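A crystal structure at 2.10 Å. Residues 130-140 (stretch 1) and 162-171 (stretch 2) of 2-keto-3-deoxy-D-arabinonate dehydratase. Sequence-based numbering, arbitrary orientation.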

# COMPACT_ATOMS: atom_id res chain seq x y z
N ALA A 130 -4.08 29.58 -6.33
CA ALA A 130 -3.75 30.81 -5.61
C ALA A 130 -2.47 30.73 -4.78
O ALA A 130 -2.29 29.78 -4.00
CB ALA A 130 -4.93 31.23 -4.73
N ILE A 131 -1.60 31.72 -4.95
CA ILE A 131 -0.53 31.99 -4.00
C ILE A 131 -1.11 32.83 -2.86
O ILE A 131 -2.22 33.36 -2.98
CB ILE A 131 0.70 32.69 -4.65
CG1 ILE A 131 0.29 33.99 -5.37
CG2 ILE A 131 1.42 31.73 -5.60
CD1 ILE A 131 1.46 34.87 -5.81
N ALA A 132 -0.37 32.95 -1.76
CA ALA A 132 -0.90 33.63 -0.58
C ALA A 132 -0.00 34.74 -0.07
O ALA A 132 1.22 34.72 -0.28
CB ALA A 132 -1.21 32.62 0.53
N VAL A 133 -0.63 35.72 0.58
CA VAL A 133 0.06 36.77 1.31
C VAL A 133 -0.27 36.51 2.76
O VAL A 133 -1.44 36.37 3.12
CB VAL A 133 -0.43 38.20 0.89
CG1 VAL A 133 0.19 39.28 1.77
CG2 VAL A 133 -0.11 38.48 -0.57
N ARG A 134 0.76 36.43 3.60
CA ARG A 134 0.58 36.21 5.04
C ARG A 134 -0.34 37.28 5.63
O ARG A 134 -0.31 38.44 5.20
CB ARG A 134 1.94 36.25 5.76
CG ARG A 134 2.88 35.07 5.47
CD ARG A 134 4.20 35.21 6.24
NE ARG A 134 3.94 35.37 7.67
CZ ARG A 134 4.14 34.43 8.59
NH1 ARG A 134 4.67 33.25 8.27
NH2 ARG A 134 3.83 34.69 9.85
N SER A 135 -1.15 36.88 6.60
CA SER A 135 -2.06 37.78 7.31
C SER A 135 -1.33 38.93 8.01
O SER A 135 -1.91 40.00 8.23
CB SER A 135 -2.88 37.01 8.33
OG SER A 135 -2.04 36.42 9.32
N ASP A 136 -0.06 38.71 8.34
CA ASP A 136 0.74 39.68 9.08
C ASP A 136 1.82 40.36 8.24
O ASP A 136 2.74 40.97 8.78
CB ASP A 136 1.35 39.04 10.34
CG ASP A 136 2.29 37.88 10.02
OD1 ASP A 136 2.42 37.48 8.84
OD2 ASP A 136 2.91 37.35 10.98
N SER A 137 1.70 40.25 6.92
CA SER A 137 2.60 40.96 6.02
C SER A 137 1.87 42.12 5.34
O SER A 137 0.73 41.96 4.88
CB SER A 137 3.17 40.03 4.95
OG SER A 137 3.97 40.75 4.04
N GLU A 138 2.53 43.27 5.29
CA GLU A 138 1.99 44.46 4.62
C GLU A 138 2.80 44.78 3.37
O GLU A 138 2.56 45.80 2.71
CB GLU A 138 1.97 45.66 5.58
CG GLU A 138 0.79 45.68 6.56
CD GLU A 138 0.97 44.74 7.75
OE1 GLU A 138 2.05 44.76 8.38
OE2 GLU A 138 0.02 43.99 8.07
N TRP A 139 3.76 43.92 3.04
CA TRP A 139 4.57 44.09 1.83
C TRP A 139 5.13 42.75 1.31
O TRP A 139 6.28 42.38 1.61
CB TRP A 139 5.68 45.13 2.04
CG TRP A 139 6.50 45.39 0.81
CD1 TRP A 139 6.06 45.49 -0.48
CD2 TRP A 139 7.92 45.60 0.76
NE1 TRP A 139 7.11 45.73 -1.33
CE2 TRP A 139 8.26 45.80 -0.60
CE3 TRP A 139 8.94 45.63 1.72
CZ2 TRP A 139 9.58 46.03 -1.01
CZ3 TRP A 139 10.25 45.86 1.31
CH2 TRP A 139 10.55 46.06 -0.05
N THR A 140 4.31 42.05 0.53
CA THR A 140 4.70 40.77 -0.06
C THR A 140 4.89 40.93 -1.55
O THR A 140 4.03 41.48 -2.25
CB THR A 140 3.64 39.68 0.24
OG1 THR A 140 3.67 39.36 1.64
CG2 THR A 140 3.91 38.42 -0.56
N MET A 162 9.43 29.33 -11.27
CA MET A 162 8.98 29.35 -9.88
C MET A 162 8.75 30.77 -9.39
O MET A 162 9.51 31.68 -9.73
CB MET A 162 9.95 28.61 -8.94
CG MET A 162 9.51 28.55 -7.45
SD MET A 162 10.35 27.29 -6.42
CE MET A 162 9.45 25.83 -6.94
N ASP A 163 7.70 30.94 -8.59
CA ASP A 163 7.47 32.19 -7.87
C ASP A 163 7.84 31.95 -6.41
O ASP A 163 7.14 31.22 -5.70
CB ASP A 163 6.00 32.60 -8.01
CG ASP A 163 5.71 33.97 -7.40
OD1 ASP A 163 6.59 34.57 -6.74
OD2 ASP A 163 4.56 34.45 -7.58
N ASP A 164 8.93 32.57 -5.98
CA ASP A 164 9.32 32.56 -4.57
C ASP A 164 8.60 33.72 -3.88
O ASP A 164 9.13 34.82 -3.78
CB ASP A 164 10.85 32.67 -4.44
CG ASP A 164 11.34 32.76 -2.98
OD1 ASP A 164 10.51 32.70 -2.04
OD2 ASP A 164 12.56 32.89 -2.78
N VAL A 165 7.39 33.45 -3.40
CA VAL A 165 6.56 34.49 -2.78
C VAL A 165 7.16 34.87 -1.42
O VAL A 165 7.35 34.01 -0.55
CB VAL A 165 5.08 34.04 -2.63
CG1 VAL A 165 4.20 35.21 -2.20
CG2 VAL A 165 4.55 33.44 -3.93
N SER A 166 7.46 36.16 -1.26
CA SER A 166 8.28 36.62 -0.14
C SER A 166 7.67 37.80 0.62
O SER A 166 7.38 38.84 0.02
CB SER A 166 9.66 37.01 -0.65
OG SER A 166 10.22 36.00 -1.46
N ALA A 167 7.49 37.63 1.93
CA ALA A 167 7.06 38.72 2.80
C ALA A 167 8.24 39.65 3.07
O ALA A 167 8.89 39.57 4.12
CB ALA A 167 6.47 38.18 4.08
N ARG A 168 8.52 40.51 2.10
CA ARG A 168 9.71 41.37 2.11
C ARG A 168 9.81 42.28 3.33
O ARG A 168 10.92 42.61 3.76
CB ARG A 168 9.78 42.19 0.82
CG ARG A 168 10.07 41.37 -0.44
CD ARG A 168 11.53 40.89 -0.52
NE ARG A 168 12.48 41.94 -0.18
CZ ARG A 168 12.85 42.92 -1.00
NH1 ARG A 168 12.37 42.99 -2.24
NH2 ARG A 168 13.72 43.84 -0.59
N ASP A 169 8.67 42.67 3.90
CA ASP A 169 8.66 43.52 5.09
C ASP A 169 9.19 42.80 6.32
O ASP A 169 9.93 43.39 7.11
CB ASP A 169 7.27 44.12 5.35
CG ASP A 169 6.18 43.06 5.50
OD1 ASP A 169 6.25 42.02 4.81
OD2 ASP A 169 5.25 43.28 6.31
N LEU A 170 8.83 41.52 6.47
CA LEU A 170 9.31 40.72 7.60
C LEU A 170 10.81 40.49 7.50
O LEU A 170 11.52 40.55 8.51
CB LEU A 170 8.54 39.39 7.70
CG LEU A 170 7.01 39.44 7.86
CD1 LEU A 170 6.44 38.05 8.14
CD2 LEU A 170 6.57 40.42 8.94
N GLU A 171 11.29 40.24 6.28
CA GLU A 171 12.72 40.09 6.01
C GLU A 171 13.52 41.36 6.33
O GLU A 171 14.60 41.28 6.93
CB GLU A 171 12.92 39.69 4.55
CG GLU A 171 14.37 39.75 4.08
CD GLU A 171 14.56 39.40 2.62
OE1 GLU A 171 13.55 39.30 1.88
OE2 GLU A 171 15.72 39.23 2.21
O HOH W 1 4.93 43.78 8.98

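A carboxylate at the start of a helix can organize a neighbouring loop by accepting hydrogen bonds from it, and these two segments of 2-keto-3-deoxy-D-arabinonate dehydratase offer a compact example, with 618 Å² buried between them. The first contacts mix apolar packing with carbon-oxygen approaches. Ile-131, in a short strand, points toward stretch 2 and places CD1 3.9 Å from CG2 of Val-165 and 3.6 Å from OD2 of Asp-163, while the carbonyl O of Ala-132 lies 3.6 Å from Val-165 CG1.

The chain then enters a type I turn from Arg-134 to Ser-137. Within it a salt bridge, with Arg-134 NE 2.9 Å from Asp-136 OD1, pairs the two charges, and Leu-170 packs beside them, its CD1 3.7 Å from Arg-134 NE. The turn delivers its last residue to the helix start, where Asp-169 is the hub. Ser-137 OG donates to Asp-169 OD1 at 2.7 Å, and the backbone N of Glu-138 donates to Asp-169 OD2 at 2.9 Å in a nearly straight bond, so each carboxylate oxygen accepts a hydrogen bond from the loop. Glu-138 also brings a like charge near, its OE1 4.1 Å from Asp-169 OD2; a water donates to both oxygens and so bridges them.

Trp-139 provides the largest covered area of any residue here. Arg-168 CB sits over its six-membered ring, 3.7 Å from the centroid, a CH-pi contact, and farther out, beyond the rim of the ring, the Arg-168 guanidinium presents a face to Trp-139 CH2. The Trp-139 carbonyl O accepts a weak, 3.3 Å hydrogen bond from Asp-169 N.

At Thr-140 the CA atoms of the two backbones come closest, its CA 4.2 Å from that of Ala-167, the residue at the N-cap position, right before the helix. Thr-140 CA also makes a CH...O contact with Ser-166 O at 3.3 Å, and its CG2 meets Val-165 CG1 at 3.6 Å, returning the path to the valine where it began.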